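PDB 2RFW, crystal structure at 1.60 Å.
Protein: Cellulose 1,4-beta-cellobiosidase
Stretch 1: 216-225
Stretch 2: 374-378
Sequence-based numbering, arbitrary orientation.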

ATOM      1  N   TRP A 216       0.055  -6.647   4.378  1.00 11.02           N
ATOM      2  CA  TRP A 216      -0.041  -7.549   3.250  1.00 17.70           C
ATOM      3  C   TRP A 216       0.449  -6.933   1.952  1.00 20.37           C
ATOM      4  O   TRP A 216      -0.261  -6.173   1.300  1.00 26.61           O
ATOM      5  N   GLU A 217       1.673  -7.281   1.566  1.00 18.19           N
ATOM      6  CA  GLU A 217       2.117  -7.014   0.186  1.00 27.66           C
ATOM      7  C   GLU A 217       2.126  -8.370  -0.506  1.00 25.08           C
ATOM      8  O   GLU A 217       2.526  -9.312   0.204  1.00 21.04           O
ATOM      9  N   SER A 218       1.714  -8.544  -1.765  1.00 25.48           N
ATOM     10  CA  SER A 218       1.624  -9.918  -2.263  1.00 25.76           C
ATOM     11  C   SER A 218       1.136 -10.141  -3.694  1.00 22.33           C
ATOM     12  O   SER A 218       0.698  -9.247  -4.402  1.00 23.43           O
ATOM     13  N   ASN A 219       1.229 -11.399  -4.072  1.00 25.53           N
ATOM     14  CA  ASN A 219       0.706 -12.144  -5.195  1.00 24.03           C
ATOM     15  C   ASN A 219       0.463 -13.584  -4.726  1.00 25.82           C
ATOM     16  O   ASN A 219       0.714 -13.878  -3.549  1.00 17.77           O
ATOM     17  N   ALA A 220       0.009 -14.439  -5.632  1.00 21.96           N
ATOM     18  CA  ALA A 220      -0.192 -15.845  -5.301  1.00 20.01           C
ATOM     19  C   ALA A 220       1.105 -16.639  -5.326  1.00 18.86           C
ATOM     20  O   ALA A 220       1.018 -17.872  -5.332  1.00 26.45           O
ATOM     21  N   TYR A 221       2.269 -15.983  -5.300  1.00 12.46           N
ATOM     22  CA  TYR A 221       3.527 -16.728  -5.197  1.00  2.55           C
ATOM     23  C   TYR A 221       4.443 -16.257  -4.089  1.00 19.15           C
ATOM     24  O   TYR A 221       5.522 -16.829  -3.881  1.00 27.45           O
ATOM     25  N   ALA A 222       4.083 -15.206  -3.357  1.00 25.04           N
ATOM     26  CA  ALA A 222       4.902 -14.814  -2.207  1.00 31.40           C
ATOM     27  C   ALA A 222       4.241 -13.639  -1.496  1.00 37.42           C
ATOM     28  O   ALA A 222       3.515 -12.834  -2.082  1.00 24.08           O
ATOM     29  N   PHE A 223       4.494 -13.544  -0.190  1.00 27.08           N
ATOM     30  CA  PHE A 223       3.955 -12.380   0.512  1.00 24.26           C
ATOM     31  C   PHE A 223       5.088 -11.784   1.344  1.00 22.19           C
ATOM     32  O   PHE A 223       6.241 -12.171   1.212  1.00 25.54           O
ATOM     33  N   ALA A 224       4.710 -10.841   2.192  1.00 26.05           N
ATOM     34  CA  ALA A 224       5.696 -10.125   2.975  1.00 16.27           C
ATOM     35  C   ALA A 224       4.979  -9.216   3.963  1.00 30.07           C
ATOM     36  O   ALA A 224       4.179  -8.371   3.558  1.00 26.13           O
ATOM     37  N   PHE A 225       5.281  -9.417   5.233  1.00 28.18           N
ATOM     38  CA  PHE A 225       4.908  -8.478   6.280  1.00 21.82           C
ATOM     39  C   PHE A 225       6.029  -7.449   6.331  1.00 28.15           C
ATOM     40  O   PHE A 225       7.193  -7.840   6.405  1.00 27.99           O
ATOM     41  N   LEU A 374      10.161  -7.580  -8.575  1.00 17.12           N
ATOM     42  CA  LEU A 374      11.194  -8.561  -8.298  1.00 22.11           C
ATOM     43  C   LEU A 374      11.346  -8.720  -6.790  1.00 18.65           C
ATOM     44  O   LEU A 374      11.479  -9.824  -6.277  1.00 36.89           O
ATOM     45  N   TRP A 375      11.327  -7.551  -6.145  1.00 20.15           N
ATOM     46  CA  TRP A 375      11.647  -7.501  -4.724  1.00 24.39           C
ATOM     47  C   TRP A 375      10.615  -8.260  -3.896  1.00 22.69           C
ATOM     48  O   TRP A 375      10.882  -8.619  -2.756  1.00 24.31           O
ATOM     49  N   LEU A 376       9.432  -8.516  -4.458  1.00 14.09           N
ATOM     50  CA  LEU A 376       8.420  -9.301  -3.780  1.00 19.08           C
ATOM     51  C   LEU A 376       8.533 -10.797  -4.053  1.00 10.91           C
ATOM     52  O   LEU A 376       8.445 -11.582  -3.110  1.00 21.78           O
ATOM     53  N   ASP A 377       8.709 -11.155  -5.325  1.00 13.37           N
ATOM     54  CA  ASP A 377       8.392 -12.516  -5.724  1.00 26.63           C
ATOM     55  C   ASP A 377       9.518 -13.229  -6.434  1.00 35.73           C
ATOM     56  O   ASP A 377       9.361 -14.387  -6.834  1.00 34.06           O
ATOM     57  N   SER A 378      10.675 -12.590  -6.602  1.00 42.32           N
ATOM     58  CA  SER A 378      11.735 -13.369  -7.248  1.00 37.75           C
ATOM     59  C   SER A 378      13.091 -13.011  -6.643  1.00 35.66           C
ATOM     60  O   SER A 378      13.203 -12.872  -5.430  1.00 34.52           O
TER

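Leu 376 is the centre of this contact and has far more surface covered than any other residue in it. It lies near the end of a helix, and although its CA-to-CB bond points sideways, chi1 in t and chi2 in p bring both methyls to the 216-225 stretch. Leu 376 CD2 settles over the backbone, 3.3 Å from Ser 218 CA and 4.0 Å from Asn 219 N. Leu 376 CD1 reaches Ala 224 CB at 4.0 Å and lies 4.3 Å from Phe 223 C. A branched, wholly apolar side chain suits this place, since one residue can touch both arms of the hairpin-like segment, whose weak backbone bonds join Glu 217 N to Ala 224 O (3.4 Å) and Asn 219 N to Ala 222 O (3.4 Å).

The alanines leave room for this approach. Ala 222 points toward the helix, its CB 3.6 Å from Leu 376 O and 4.2 Å from Asp 377 CA; a single methyl lets the backbones come close, with Ala 222 CA and Asp 377 CA 5.5 Å apart. Ser 218 and Phe 223 direct their CA-to-CB bonds away, so their contribution here is mainly main chain.

Glu 217 and Asp 377 also point inward. Glu 217, with chi1 between wells and chi2 in t, extends until OE1 stands 3.0 Å from Trp 375 CH2, near the plane of the indole and at its edge, where the ring's C-H groups carry slight positive charge. Trp 375 adopts p, which brings the end of its ring nearer. Asp 377, also p, presents CB 4.3 Å from Asn 219 OD1, while its OD2 is hydrogen-bonded elsewhere in the structure. Asn 219 OD1 accepts weak hydrogen bonds from Tyr 221 N (2.6 Å) and Ala 222 N (2.7 Å), bracing the turn. No hydrogen bond crosses between the stretches.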

ATOM      1  CB  TRP A 216      -1.508  -7.977   3.095  1.00 20.15           C
ATOM      2  CG  TRP A 216      -1.691  -9.320   2.470  1.00 17.65           C
ATOM      3  CD1 TRP A 216      -2.436  -9.596   1.358  1.00 27.17           C
ATOM      4  CD2 TRP A 216      -1.132 -10.563   2.899  1.00  7.46           C
ATOM      5  NE1 TRP A 216      -2.376 -10.943   1.071  1.00 19.34           N
ATOM      6  CE2 TRP A 216      -1.574 -11.546   2.013  1.00  3.79           C
ATOM      7  CE3 TRP A 216      -0.295 -10.946   3.954  1.00  6.77           C
ATOM      8  CZ2 TRP A 216      -1.229 -12.889   2.120  1.00  8.81           C
ATOM      9  CZ3 TRP A 216       0.052 -12.265   4.068  1.00  6.86           C
ATOM     10  CH2 TRP A 216      -0.403 -13.229   3.166  1.00  8.01           C
ATOM     11  CB  GLU A 217       3.468  -6.312   0.168  1.00 18.20           C
ATOM     12  CG  GLU A 217       3.413  -4.907  -0.406  1.00 27.44           C
ATOM     13  CD  GLU A 217       4.702  -4.130  -0.260  1.00 37.61           C
ATOM     14  OE1 GLU A 217       4.905  -3.168  -1.037  1.00 43.04           O
ATOM     15  OE2 GLU A 217       5.529  -4.449   0.625  1.00 31.89           O
ATOM     16  CB  SER A 218       0.638 -10.681  -1.342  1.00 14.49           C
ATOM     17  OG  SER A 218      -0.690 -10.259  -1.648  1.00 18.62           O
ATOM     18  CB  ASN A 219       1.610 -12.160  -6.429  1.00 18.51           C
ATOM     19  CG  ASN A 219       2.679 -13.229  -6.394  1.00 28.50           C
ATOM     20  OD1 ASN A 219       3.195 -13.571  -5.327  1.00 24.26           O
ATOM     21  ND2 ASN A 219       3.037 -13.791  -7.547  1.00 36.04           N
ATOM     22  CB  ALA A 220      -1.199 -16.479  -6.251  1.00 27.76           C
ATOM     23  CB  TYR A 221       4.259 -16.574  -6.541  1.00 12.67           C
ATOM     24  CG  TYR A 221       3.435 -17.260  -7.620  1.00 17.01           C
ATOM     25  CD1 TYR A 221       2.447 -16.621  -8.339  1.00 25.87           C
ATOM     26  CD2 TYR A 221       3.715 -18.596  -7.874  1.00 24.86           C
ATOM     27  CE1 TYR A 221       1.728 -17.300  -9.313  1.00 28.50           C
ATOM     28  CE2 TYR A 221       3.007 -19.275  -8.836  1.00 16.77           C
ATOM     29  CZ  TYR A 221       2.026 -18.624  -9.544  1.00 26.08           C
ATOM     30  OH  TYR A 221       1.351 -19.348 -10.490  1.00 26.59           O
ATOM     31  CB  ALA A 222       6.333 -14.487  -2.586  1.00 28.48           C
ATOM     32  CB  PHE A 223       2.744 -12.713   1.368  1.00 32.54           C
ATOM     33  CG  PHE A 223       3.013 -13.546   2.608  1.00 30.51           C
ATOM     34  CD1 PHE A 223       3.264 -12.952   3.831  1.00 23.45           C
ATOM     35  CD2 PHE A 223       3.011 -14.931   2.537  1.00 35.60           C
ATOM     36  CE1 PHE A 223       3.496 -13.707   4.964  1.00 26.91           C
ATOM     37  CE2 PHE A 223       3.263 -15.695   3.661  1.00 28.94           C
ATOM     38  CZ  PHE A 223       3.529 -15.085   4.870  1.00 17.08           C
ATOM     39  CB  ALA A 224       6.595  -9.319   2.053  1.00 22.66           C
ATOM     40  CB  PHE A 225       4.760  -9.181   7.612  1.00 25.91           C
ATOM     41  CG  PHE A 225       3.880  -8.561   8.667  1.00 32.69           C
ATOM     42  CD1 PHE A 225       3.490  -9.329   9.761  1.00 31.64           C
ATOM     43  CD2 PHE A 225       3.438  -7.252   8.596  1.00 35.77           C
ATOM     44  CE1 PHE A 225       2.691  -8.800  10.751  1.00 13.11           C
ATOM     45  CE2 PHE A 225       2.627  -6.721   9.584  1.00 39.31           C
ATOM     46  CZ  PHE A 225       2.244  -7.496  10.664  1.00 33.00           C
ATOM     47  CB  LEU A 374      12.528  -8.100  -8.885  1.00 27.37           C
ATOM     48  CG  LEU A 374      12.888  -8.619 -10.278  1.00 33.72           C
ATOM     49  CD1 LEU A 374      13.792  -7.625 -10.985  1.00  9.75           C
ATOM     50  CD2 LEU A 374      13.535  -9.988 -10.165  1.00 30.58           C
ATOM     51  CB  TRP A 375      11.774  -6.054  -4.266  1.00 26.14           C
ATOM     52  CG  TRP A 375      10.606  -5.170  -4.552  1.00 29.84           C
ATOM     53  CD1 TRP A 375      10.485  -4.279  -5.580  1.00 25.23           C
ATOM     54  CD2 TRP A 375       9.390  -5.083  -3.799  1.00 23.23           C
ATOM     55  NE1 TRP A 375       9.267  -3.643  -5.516  1.00 32.92           N
ATOM     56  CE2 TRP A 375       8.582  -4.122  -4.429  1.00 25.27           C
ATOM     57  CE3 TRP A 375       8.920  -5.725  -2.650  1.00 21.45           C
ATOM     58  CZ2 TRP A 375       7.320  -3.787  -3.951  1.00 23.86           C
ATOM     59  CZ3 TRP A 375       7.668  -5.395  -2.179  1.00 17.36           C
ATOM     60  CH2 TRP A 375       6.886  -4.435  -2.831  1.00 24.77           C
ATOM     61  CB  LEU A 376       6.995  -8.891  -4.205  1.00 24.93           C
ATOM     62  CG  LEU A 376       5.910  -9.561  -3.336  1.00 12.37           C
ATOM     63  CD1 LEU A 376       6.205  -9.187  -1.888  1.00 13.48           C
ATOM     64  CD2 LEU A 376       4.506  -9.164  -3.742  1.00 17.25           C
ATOM     65  CB  ASP A 377       7.153 -12.516  -6.636  1.00 24.13           C
ATOM     66  CG  ASP A 377       7.298 -11.544  -7.787  1.00 30.25           C
ATOM     67  OD1 ASP A 377       8.425 -11.387  -8.304  1.00 21.47           O
ATOM     68  OD2 ASP A 377       6.272 -10.940  -8.181  1.00 22.82           O
ATOM     69  CB  SER A 378      11.748 -13.148  -8.758  1.00 35.67           C
ATOM     70  OG  SER A 378      12.578 -14.116  -9.382  1.00 51.00           O
TER